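Local coordinates for protein proline dehydrogenase (Bradyrhizobium japonicum USDA 110, PDB 3HAZ) that probably oxidises L-proline to L-glutamate in two steps, using an FAD-dependent proline dehydrogenase and an NAD-dependent aldehyde dehydrogenase joined in one chain, at residues R41-L46 against T401-L406; L342-Y347 against M371-Y376; H397-V402 against S467-Q472. One frame throughout, in Å; residues are numbered along the deposited sequence.

Contact 1. Residues R41-L46 against T401-L406; sequences RTATRL and TVATVL
Two helical segments, 41-46 and 401-406, run roughly antiparallel, their N-to-C directions 146° apart and their axes 8.5 Å from each other at the closest point. The backbones come nearest where two alanines face each other, and Ala43 CB meets Ala403 CB at 3.7 Å; a methyl on each side is what allows helices to approach this closely. Thr42 adds its methyl to the same spot: CG2, anti to the backbone N, lies 3.7 Å from Ala403 CB, so that the Ala403 methyl is touched by both neighbours on helix 33-50. Helix 399-409 follows strand 390-395 of the proline dehydrogenase barrel, a TIM-barrel relative, and helix 33-50, from the N-terminal part of the chain, lies against its outer side. One turn further along, Leu46 crosses Val402 at about a right angle, CD1 resting 4.1 Å from Val402 CG1; both are branched apolar residues suited to a buried place, and Leu431 of helix 425-434 touches them both. Polar linkage comes at the Thr42 end. There OG1, turned beside its own backbone N, is 3.1 Å from a water, which in turn donates to Ala403 O at 2.8 Å.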
# COMPACT_ATOMS: atom_id res chain seq x y z
N ARG A 41 2.67 -35.52 -30.04
CA ARG A 41 1.79 -36.66 -30.23
C ARG A 41 2.18 -37.86 -29.37
O ARG A 41 1.36 -38.39 -28.63
CB ARG A 41 1.75 -37.07 -31.71
CG ARG A 41 0.97 -38.34 -31.96
CD ARG A 41 1.23 -38.89 -33.35
NE ARG A 41 0.89 -40.30 -33.42
CZ ARG A 41 -0.34 -40.76 -33.62
NH1 ARG A 41 -1.35 -39.91 -33.78
NH2 ARG A 41 -0.57 -42.07 -33.67
N THR A 42 3.44 -38.28 -29.48
CA THR A 42 3.99 -39.34 -28.64
C THR A 42 3.73 -39.08 -27.16
O THR A 42 3.27 -39.96 -26.43
CB THR A 42 5.51 -39.52 -28.85
OG1 THR A 42 5.76 -40.01 -30.17
CG2 THR A 42 6.09 -40.51 -27.84
N ALA A 43 4.04 -37.87 -26.71
CA ALA A 43 3.90 -37.51 -25.31
C ALA A 43 2.43 -37.49 -24.84
O ALA A 43 2.13 -37.94 -23.73
CB ALA A 43 4.58 -36.16 -25.02
N THR A 44 1.54 -36.96 -25.67
CA THR A 44 0.11 -37.00 -25.35
C THR A 44 -0.37 -38.44 -25.19
O THR A 44 -1.11 -38.77 -24.26
CB THR A 44 -0.75 -36.29 -26.42
OG1 THR A 44 -0.34 -34.92 -26.54
CG2 THR A 44 -2.22 -36.34 -26.05
N ARG A 45 0.07 -39.32 -26.08
CA ARG A 45 -0.31 -40.72 -26.01
C ARG A 45 0.22 -41.39 -24.74
O ARG A 45 -0.45 -42.23 -24.14
CB ARG A 45 0.15 -41.47 -27.26
CG ARG A 45 -0.61 -41.06 -28.53
CD ARG A 45 -0.07 -41.77 -29.76
NE ARG A 45 -0.16 -43.22 -29.67
CZ ARG A 45 -1.19 -43.94 -30.13
NH1 ARG A 45 -2.22 -43.33 -30.71
NH2 ARG A 45 -1.19 -45.26 -30.01
N LEU A 46 1.44 -41.03 -24.34
CA LEU A 46 2.02 -41.59 -23.12
C LEU A 46 1.22 -41.14 -21.90
O LEU A 46 0.89 -41.95 -21.03
CB LEU A 46 3.49 -41.19 -22.98
CG LEU A 46 4.46 -41.66 -24.07
CD1 LEU A 46 5.88 -41.20 -23.78
CD2 LEU A 46 4.42 -43.17 -24.24
N THR A 401 9.99 -35.94 -21.47
CA THR A 401 11.41 -36.24 -21.58
C THR A 401 11.60 -37.47 -22.47
O THR A 401 12.44 -37.46 -23.38
CB THR A 401 12.05 -36.50 -20.21
OG1 THR A 401 11.76 -35.40 -19.34
CG2 THR A 401 13.56 -36.66 -20.33
N VAL A 402 10.81 -38.51 -22.22
CA VAL A 402 10.89 -39.72 -23.01
C VAL A 402 10.61 -39.43 -24.49
O VAL A 402 11.40 -39.80 -25.35
CB VAL A 402 9.91 -40.82 -22.53
CG1 VAL A 402 9.86 -41.96 -23.54
CG2 VAL A 402 10.30 -41.34 -21.15
N ALA A 403 9.49 -38.76 -24.76
CA ALA A 403 9.10 -38.45 -26.15
C ALA A 403 10.16 -37.63 -26.87
O ALA A 403 10.37 -37.79 -28.07
CB ALA A 403 7.76 -37.72 -26.18
N THR A 404 10.81 -36.74 -26.12
CA THR A 404 11.78 -35.83 -26.71
C THR A 404 13.09 -36.55 -27.02
O THR A 404 13.71 -36.32 -28.06
CB THR A 404 12.04 -34.62 -25.79
OG1 THR A 404 10.81 -33.90 -25.61
CG2 THR A 404 13.08 -33.69 -26.40
N VAL A 405 13.51 -37.44 -26.12
CA VAL A 405 14.72 -38.23 -26.35
C VAL A 405 14.52 -39.19 -27.52
O VAL A 405 15.42 -39.40 -28.33
CB VAL A 405 15.17 -39.01 -25.09
CG1 VAL A 405 16.27 -40.00 -25.43
CG2 VAL A 405 15.63 -38.03 -24.01
N LEU A 406 13.32 -39.77 -27.61
CA LEU A 406 13.01 -40.67 -28.71
C LEU A 406 13.14 -39.94 -30.06
O LEU A 406 13.78 -40.44 -30.99
CB LEU A 406 11.61 -41.25 -28.55
CG LEU A 406 11.18 -42.33 -29.55
CD1 LEU A 406 12.14 -43.52 -29.53
CD2 LEU A 406 9.76 -42.78 -29.26
O HOH W 1 8.55 -38.64 -30.09

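Contact 2. Residues L342-Y347 against M371-Y376; sequences LVKGAY and MTDLNY. With FAD (flavin-adenine dinucleotide), chain C.
The FAD site of the proline dehydrogenase barrel is built here from a beta-alpha-beta crossover: strand 338-343 runs into a loop that lines the cofactor, and after helix 348-357, helix 369-384 leads to the neighbouring parallel strand 390-395. Tyr376 of the helix packs against the end of the strand and the start of the loop. With CG anti to the backbone N, its ring lies between Leu342 and Lys344: Leu342 CD2 sits over one face, 3.7 Å from the ring centroid and 7° off the normal, while Lys344 CE lies over the opposite face. The phenol OH donates to Leu342 O at 3.1 Å, approaching from above the carbonyl plane. Lys344, extended beyond CG, crosses this ring at about a right angle and delivers NZ to Asp373 OD1 at 2.6 Å, a salt bridge that reaches the carboxylate from above its plane. The same ammonium donates to FAD O2A at 2.9 Å and weakly to O1P, and it also bonds to Thr401 OG1. Asp373 OD2 pairs with Lys369, which ties down the acid that positions Lys344. Thr372 OG1 donates to FAD N3A, on the adenine, at 2.7 Å, and its methyl rests on Lys344 CB. At Gly345, whose backbone angles would jam a side chain against the preceding carbonyl, N bonds to FAD O4' at 2.9 Å and Gly345 O accepts from FAD O2B at 2.6 Å; Ala346 N reaches FAD O2 at 2.8 Å. One lysine between an acid and both phosphates is likely to stay protonated and to offset the pyrophosphate's negative charge.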
# COMPACT_ATOMS: atom_id res chain seq x y z
N LEU A 342 21.84 -41.86 -17.84
CA LEU A 342 21.58 -40.45 -17.64
C LEU A 342 20.34 -40.28 -16.78
O LEU A 342 19.27 -40.81 -17.10
CB LEU A 342 21.40 -39.73 -18.98
CG LEU A 342 21.32 -38.21 -18.90
CD1 LEU A 342 22.68 -37.61 -18.50
CD2 LEU A 342 20.83 -37.63 -20.23
N VAL A 343 20.47 -39.54 -15.68
CA VAL A 343 19.36 -39.28 -14.78
C VAL A 343 19.33 -37.78 -14.54
O VAL A 343 20.29 -37.07 -14.86
CB VAL A 343 19.57 -39.95 -13.41
CG1 VAL A 343 19.88 -41.44 -13.57
CG2 VAL A 343 20.70 -39.24 -12.65
N LYS A 344 18.25 -37.29 -13.97
CA LYS A 344 18.22 -35.89 -13.56
C LYS A 344 18.97 -35.72 -12.24
O LYS A 344 20.01 -35.06 -12.21
CB LYS A 344 16.78 -35.37 -13.54
CG LYS A 344 16.22 -35.26 -14.97
CD LYS A 344 14.73 -34.93 -15.05
CE LYS A 344 14.27 -35.03 -16.51
NZ LYS A 344 12.83 -34.72 -16.70
N GLY A 345 18.50 -36.35 -11.17
CA GLY A 345 19.24 -36.30 -9.91
C GLY A 345 18.38 -36.43 -8.67
O GLY A 345 17.32 -35.80 -8.57
N ALA A 346 18.84 -37.21 -7.70
CA ALA A 346 18.02 -37.57 -6.55
C ALA A 346 18.28 -36.77 -5.26
O ALA A 346 17.62 -37.03 -4.25
CB ALA A 346 18.15 -39.06 -6.25
N TYR A 347 19.21 -35.83 -5.29
CA TYR A 347 19.66 -35.18 -4.05
C TYR A 347 19.52 -33.65 -4.09
O TYR A 347 20.26 -32.95 -3.39
CB TYR A 347 21.13 -35.53 -3.76
CG TYR A 347 21.44 -37.02 -3.74
CD1 TYR A 347 21.68 -37.71 -4.92
CD2 TYR A 347 21.50 -37.72 -2.54
CE1 TYR A 347 21.97 -39.08 -4.91
CE2 TYR A 347 21.79 -39.08 -2.52
CZ TYR A 347 22.02 -39.75 -3.70
OH TYR A 347 22.30 -41.09 -3.68
N MET A 371 15.42 -25.90 -16.12
CA MET A 371 16.83 -25.91 -16.50
C MET A 371 17.40 -27.34 -16.41
O MET A 371 18.24 -27.74 -17.23
CB MET A 371 17.65 -24.95 -15.63
CG MET A 371 17.52 -23.47 -16.02
SD MET A 371 18.16 -23.13 -17.69
CE MET A 371 19.94 -23.26 -17.47
N THR A 372 16.95 -28.10 -15.42
CA THR A 372 17.36 -29.50 -15.34
C THR A 372 16.82 -30.25 -16.54
O THR A 372 17.52 -31.06 -17.15
CB THR A 372 16.88 -30.16 -14.03
OG1 THR A 372 17.68 -29.69 -12.94
CG2 THR A 372 17.01 -31.69 -14.13
N ASP A 373 15.57 -29.98 -16.88
CA ASP A 373 14.92 -30.62 -18.02
C ASP A 373 15.63 -30.28 -19.33
O ASP A 373 15.83 -31.15 -20.17
CB ASP A 373 13.44 -30.26 -18.09
CG ASP A 373 12.58 -31.07 -17.13
OD1 ASP A 373 13.08 -32.09 -16.60
OD2 ASP A 373 11.41 -30.70 -16.92
N LEU A 374 16.01 -29.01 -19.48
CA LEU A 374 16.79 -28.58 -20.64
C LEU A 374 18.14 -29.27 -20.71
O LEU A 374 18.55 -29.75 -21.76
CB LEU A 374 17.03 -27.07 -20.59
CG LEU A 374 15.99 -26.13 -21.20
CD1 LEU A 374 16.52 -24.71 -21.15
CD2 LEU A 374 15.66 -26.53 -22.63
N ASN A 375 18.85 -29.30 -19.58
CA ASN A 375 20.17 -29.90 -19.58
C ASN A 375 20.11 -31.41 -19.82
O ASN A 375 21.02 -31.99 -20.43
CB ASN A 375 20.93 -29.59 -18.28
CG ASN A 375 22.44 -29.69 -18.45
OD1 ASN A 375 23.00 -29.10 -19.38
ND2 ASN A 375 23.10 -30.43 -17.58
N TYR A 376 19.04 -32.04 -19.36
CA TYR A 376 18.87 -33.48 -19.57
C TYR A 376 18.76 -33.80 -21.06
O TYR A 376 19.42 -34.71 -21.57
CB TYR A 376 17.66 -34.02 -18.81
CG TYR A 376 17.53 -35.53 -18.86
CD1 TYR A 376 17.91 -36.32 -17.77
CD2 TYR A 376 17.02 -36.17 -19.99
CE1 TYR A 376 17.78 -37.71 -17.81
CE2 TYR A 376 16.90 -37.55 -20.04
CZ TYR A 376 17.28 -38.32 -18.95
OH TYR A 376 17.15 -39.69 -19.01
PA FAD C . 10.78 -35.24 -13.32
O1A FAD C . 9.41 -34.93 -12.48
O2A FAD C . 10.68 -34.84 -14.72
O5B FAD C . 12.00 -34.42 -12.64
C5B FAD C . 12.20 -34.56 -11.26
C4B FAD C . 13.56 -33.96 -10.88
O4B FAD C . 14.02 -32.65 -11.52
C3B FAD C . 14.31 -34.21 -9.71
O3B FAD C . 14.45 -35.55 -9.26
C2B FAD C . 15.50 -33.30 -9.84
O2B FAD C . 16.72 -33.89 -10.24
C1B FAD C . 15.04 -32.16 -10.67
N9A FAD C . 14.50 -30.99 -9.99
C8A FAD C . 13.35 -30.91 -9.21
N7A FAD C . 13.21 -29.60 -8.82
C5A FAD C . 14.29 -28.87 -9.37
C6A FAD C . 14.67 -27.42 -9.30
N6A FAD C . 13.87 -26.47 -8.54
N1A FAD C . 15.74 -26.99 -9.93
C2A FAD C . 16.53 -27.88 -10.69
N3A FAD C . 16.16 -29.27 -10.76
C4A FAD C . 15.05 -29.72 -10.10
N1 FAD C . 19.63 -40.03 -9.37
C2 FAD C . 20.88 -39.82 -8.84
O2 FAD C . 21.19 -38.60 -8.28
N3 FAD C . 21.85 -40.88 -8.84
C4 FAD C . 21.52 -42.10 -9.37
O4 FAD C . 22.49 -43.12 -9.43
C4X FAD C . 20.22 -42.33 -9.92
N5 FAD C . 19.85 -43.66 -10.50
C5X FAD C . 18.56 -43.86 -11.04
C6 FAD C . 18.20 -45.17 -11.60
C7 FAD C . 16.91 -45.37 -12.14
C7M FAD C . 16.54 -46.73 -12.70
C8 FAD C . 15.92 -44.26 -12.14
C8M FAD C . 14.51 -44.45 -12.72
C9 FAD C . 16.27 -43.01 -11.60
C9A FAD C . 17.61 -42.80 -11.03
N10 FAD C . 17.98 -41.50 -10.46
C10 FAD C . 19.30 -41.30 -9.92
C1' FAD C . 17.09 -40.30 -10.58
C2' FAD C . 16.12 -40.04 -9.40
O2' FAD C . 16.02 -41.21 -8.59
C3' FAD C . 14.77 -39.57 -9.96
O3' FAD C . 14.03 -40.68 -10.46
C4' FAD C . 14.91 -38.50 -11.10
O4' FAD C . 15.78 -37.44 -10.87
C5' FAD C . 13.53 -38.01 -11.61
O5' FAD C . 13.58 -37.51 -12.94
P FAD C . 12.22 -37.67 -13.87
O1P FAD C . 12.55 -37.14 -15.42
O2P FAD C . 11.78 -39.07 -13.85
O3P FAD C . 11.04 -36.84 -13.12

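Contact 3. Residues H397-V402 against S467-Q472; sequences HNALTV and SSFVAQ. With FAD (flavin-adenine dinucleotide), chain C.
Two helix starts, each opened by an N-cap, meet beside the FAD pyrophosphate in the proline dehydrogenase barrel. The tight part centres on Phe469. Its CG is anti to the backbone N (chi1 175°), which lays the ring against the first turn of helix 399-409: Asn398 CA and Ala399 N both sit over one face, offset toward the rim, with Asn398 CA 3.9 Å from the Phe469 ring centroid, and Ala399 CB touches CZ at 3.4 Å. The Asn398 amide stacks on the ring with the planes 26° apart. That amide suits its place twice over, since OD1 caps the helix by accepting from Thr401 N at 2.9 Å while ND2 donates to FAD O2A at 2.9 Å. An alanine in place of Phe469 would probably leave the Asn398 amide less well fixed, because the ring surface on which it lies would be lost. The other side is looser. Partly exposed Val470 has a single apolar approach, CG1 to His397 CB at 3.8 Å, and the imidazole itself leads away, its NE2 accepting from Leu420 N. Backbone donors grip both phosphates: Phe469 N reaches FAD O1A at 2.5 Å, and His397 N points almost straight at FAD O2P, 2.7 Å away with an N-H...O angle of 177°.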
# COMPACT_ATOMS: atom_id res chain seq x y z
N HIS A 397 10.88 -40.98 -15.61
CA HIS A 397 9.46 -41.33 -15.70
C HIS A 397 8.64 -40.17 -16.26
O HIS A 397 7.42 -40.12 -16.13
CB HIS A 397 8.92 -41.78 -14.34
CG HIS A 397 9.77 -42.80 -13.65
ND1 HIS A 397 10.45 -42.53 -12.48
CD2 HIS A 397 10.05 -44.08 -13.96
CE1 HIS A 397 11.12 -43.60 -12.10
NE2 HIS A 397 10.89 -44.56 -12.99
N ASN A 398 9.33 -39.23 -16.90
CA ASN A 398 8.68 -38.05 -17.47
C ASN A 398 8.33 -38.30 -18.95
O ASN A 398 9.22 -38.55 -19.76
CB ASN A 398 9.62 -36.85 -17.32
CG ASN A 398 9.05 -35.57 -17.92
OD1 ASN A 398 8.46 -35.58 -18.99
ND2 ASN A 398 9.26 -34.46 -17.23
N ALA A 399 7.04 -38.25 -19.28
CA ALA A 399 6.55 -38.56 -20.64
C ALA A 399 7.10 -37.63 -21.72
O ALA A 399 7.39 -38.05 -22.84
CB ALA A 399 5.03 -38.57 -20.68
N LEU A 400 7.23 -36.35 -21.39
CA LEU A 400 7.78 -35.37 -22.31
C LEU A 400 9.27 -35.63 -22.54
O LEU A 400 9.76 -35.55 -23.67
CB LEU A 400 7.57 -33.95 -21.78
CG LEU A 400 8.12 -32.84 -22.68
CD1 LEU A 400 7.49 -32.89 -24.07
CD2 LEU A 400 7.91 -31.47 -22.04
N THR A 401 9.99 -35.94 -21.47
CA THR A 401 11.41 -36.24 -21.58
C THR A 401 11.60 -37.47 -22.47
O THR A 401 12.44 -37.46 -23.38
CB THR A 401 12.05 -36.50 -20.21
OG1 THR A 401 11.76 -35.40 -19.34
CG2 THR A 401 13.56 -36.66 -20.33
N VAL A 402 10.81 -38.51 -22.22
CA VAL A 402 10.89 -39.72 -23.01
C VAL A 402 10.61 -39.43 -24.49
O VAL A 402 11.40 -39.80 -25.35
CB VAL A 402 9.91 -40.82 -22.53
CG1 VAL A 402 9.86 -41.96 -23.54
CG2 VAL A 402 10.30 -41.34 -21.15
N SER A 467 6.60 -30.51 -7.94
CA SER A 467 7.22 -30.30 -9.24
C SER A 467 7.41 -31.59 -10.03
O SER A 467 7.73 -31.56 -11.22
CB SER A 467 8.56 -29.59 -9.08
OG SER A 467 9.41 -30.31 -8.20
N SER A 468 7.24 -32.74 -9.38
CA SER A 468 7.49 -34.01 -10.04
C SER A 468 6.43 -34.31 -11.10
O SER A 468 5.24 -34.04 -10.91
CB SER A 468 7.61 -35.15 -9.03
OG SER A 468 6.41 -35.88 -8.92
N PHE A 469 6.89 -34.84 -12.22
CA PHE A 469 6.01 -35.16 -13.33
C PHE A 469 5.00 -36.22 -12.93
O PHE A 469 3.81 -36.11 -13.25
CB PHE A 469 6.82 -35.65 -14.54
CG PHE A 469 5.97 -36.11 -15.68
CD1 PHE A 469 5.66 -35.25 -16.72
CD2 PHE A 469 5.48 -37.41 -15.72
CE1 PHE A 469 4.87 -35.66 -17.77
CE2 PHE A 469 4.70 -37.83 -16.78
CZ PHE A 469 4.39 -36.96 -17.80
N VAL A 470 5.47 -37.24 -12.23
CA VAL A 470 4.62 -38.35 -11.84
C VAL A 470 3.47 -37.89 -10.95
O VAL A 470 2.35 -38.37 -11.08
CB VAL A 470 5.41 -39.48 -11.14
CG1 VAL A 470 6.49 -40.01 -12.07
CG2 VAL A 470 6.00 -39.00 -9.83
N ALA A 471 3.77 -36.96 -10.05
CA ALA A 471 2.76 -36.42 -9.14
C ALA A 471 1.70 -35.65 -9.92
O ALA A 471 0.50 -35.89 -9.75
CB ALA A 471 3.40 -35.53 -8.10
N GLN A 472 2.15 -34.72 -10.76
CA GLN A 472 1.26 -33.89 -11.55
C GLN A 472 0.39 -34.71 -12.51
O GLN A 472 -0.81 -34.48 -12.63
CB GLN A 472 2.06 -32.84 -12.31
CG GLN A 472 2.80 -31.89 -11.40
CD GLN A 472 3.51 -30.79 -12.16
OE1 GLN A 472 3.01 -30.30 -13.18
NE2 GLN A 472 4.68 -30.40 -11.67
PA FAD C . 10.78 -35.24 -13.32
O1A FAD C . 9.41 -34.93 -12.48
O2A FAD C . 10.68 -34.84 -14.72
O5B FAD C . 12.00 -34.42 -12.64
C5B FAD C . 12.20 -34.56 -11.26
C4B FAD C . 13.56 -33.96 -10.88
O4B FAD C . 14.02 -32.65 -11.52
C3B FAD C . 14.31 -34.21 -9.71
O3B FAD C . 14.45 -35.55 -9.26
C2B FAD C . 15.50 -33.30 -9.84
O2B FAD C . 16.72 -33.89 -10.24
C1B FAD C . 15.04 -32.16 -10.67
N9A FAD C . 14.50 -30.99 -9.99
C8A FAD C . 13.35 -30.91 -9.21
N7A FAD C . 13.21 -29.60 -8.82
C5A FAD C . 14.29 -28.87 -9.37
C6A FAD C . 14.67 -27.42 -9.30
N6A FAD C . 13.87 -26.47 -8.54
N1A FAD C . 15.74 -26.99 -9.93
C2A FAD C . 16.53 -27.88 -10.69
N3A FAD C . 16.16 -29.27 -10.76
C4A FAD C . 15.05 -29.72 -10.10
N1 FAD C . 19.63 -40.03 -9.37
C2 FAD C . 20.88 -39.82 -8.84
O2 FAD C . 21.19 -38.60 -8.28
N3 FAD C . 21.85 -40.88 -8.84
C4 FAD C . 21.52 -42.10 -9.37
O4 FAD C . 22.49 -43.12 -9.43
C4X FAD C . 20.22 -42.33 -9.92
N5 FAD C . 19.85 -43.66 -10.50
C5X FAD C . 18.56 -43.86 -11.04
C6 FAD C . 18.20 -45.17 -11.60
C7 FAD C . 16.91 -45.37 -12.14
C7M FAD C . 16.54 -46.73 -12.70
C8 FAD C . 15.92 -44.26 -12.14
C8M FAD C . 14.51 -44.45 -12.72
C9 FAD C . 16.27 -43.01 -11.60
C9A FAD C . 17.61 -42.80 -11.03
N10 FAD C . 17.98 -41.50 -10.46
C10 FAD C . 19.30 -41.30 -9.92
C1' FAD C . 17.09 -40.30 -10.58
C2' FAD C . 16.12 -40.04 -9.40
O2' FAD C . 16.02 -41.21 -8.59
C3' FAD C . 14.77 -39.57 -9.96
O3' FAD C . 14.03 -40.68 -10.46
C4' FAD C . 14.91 -38.50 -11.10
O4' FAD C . 15.78 -37.44 -10.87
C5' FAD C . 13.53 -38.01 -11.61
O5' FAD C . 13.58 -37.51 -12.94
P FAD C . 12.22 -37.67 -13.87
O1P FAD C . 12.55 -37.14 -15.42
O2P FAD C . 11.78 -39.07 -13.85
O3P FAD C . 11.04 -36.84 -13.12

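How the contacts relate
All three contacts are buried and lie in the proline dehydrogenase half of the chain, but their chemistry changes with distance from the cofactor. Contact 1, the most peripheral, joins two helices through methyl groups and a water. Contacts 2 and 3 both touch FAD. Contact 2 is joined by a salt bridge and a phenol hydrogen bond; contact 3 is joined by an aromatic ring and sends its backbone N-H groups and one capping amide to the pyrophosphate. Helix 399-409 is common to contacts 1 and 3, where Leu46 CD1 packs 3.6 Å from Ala399 O. Thr401 connects them to contact 2, its CG2 lying 3.5 Å from Tyr376 CE2. Contact 2 is nested within the chain loop closed by contact 1.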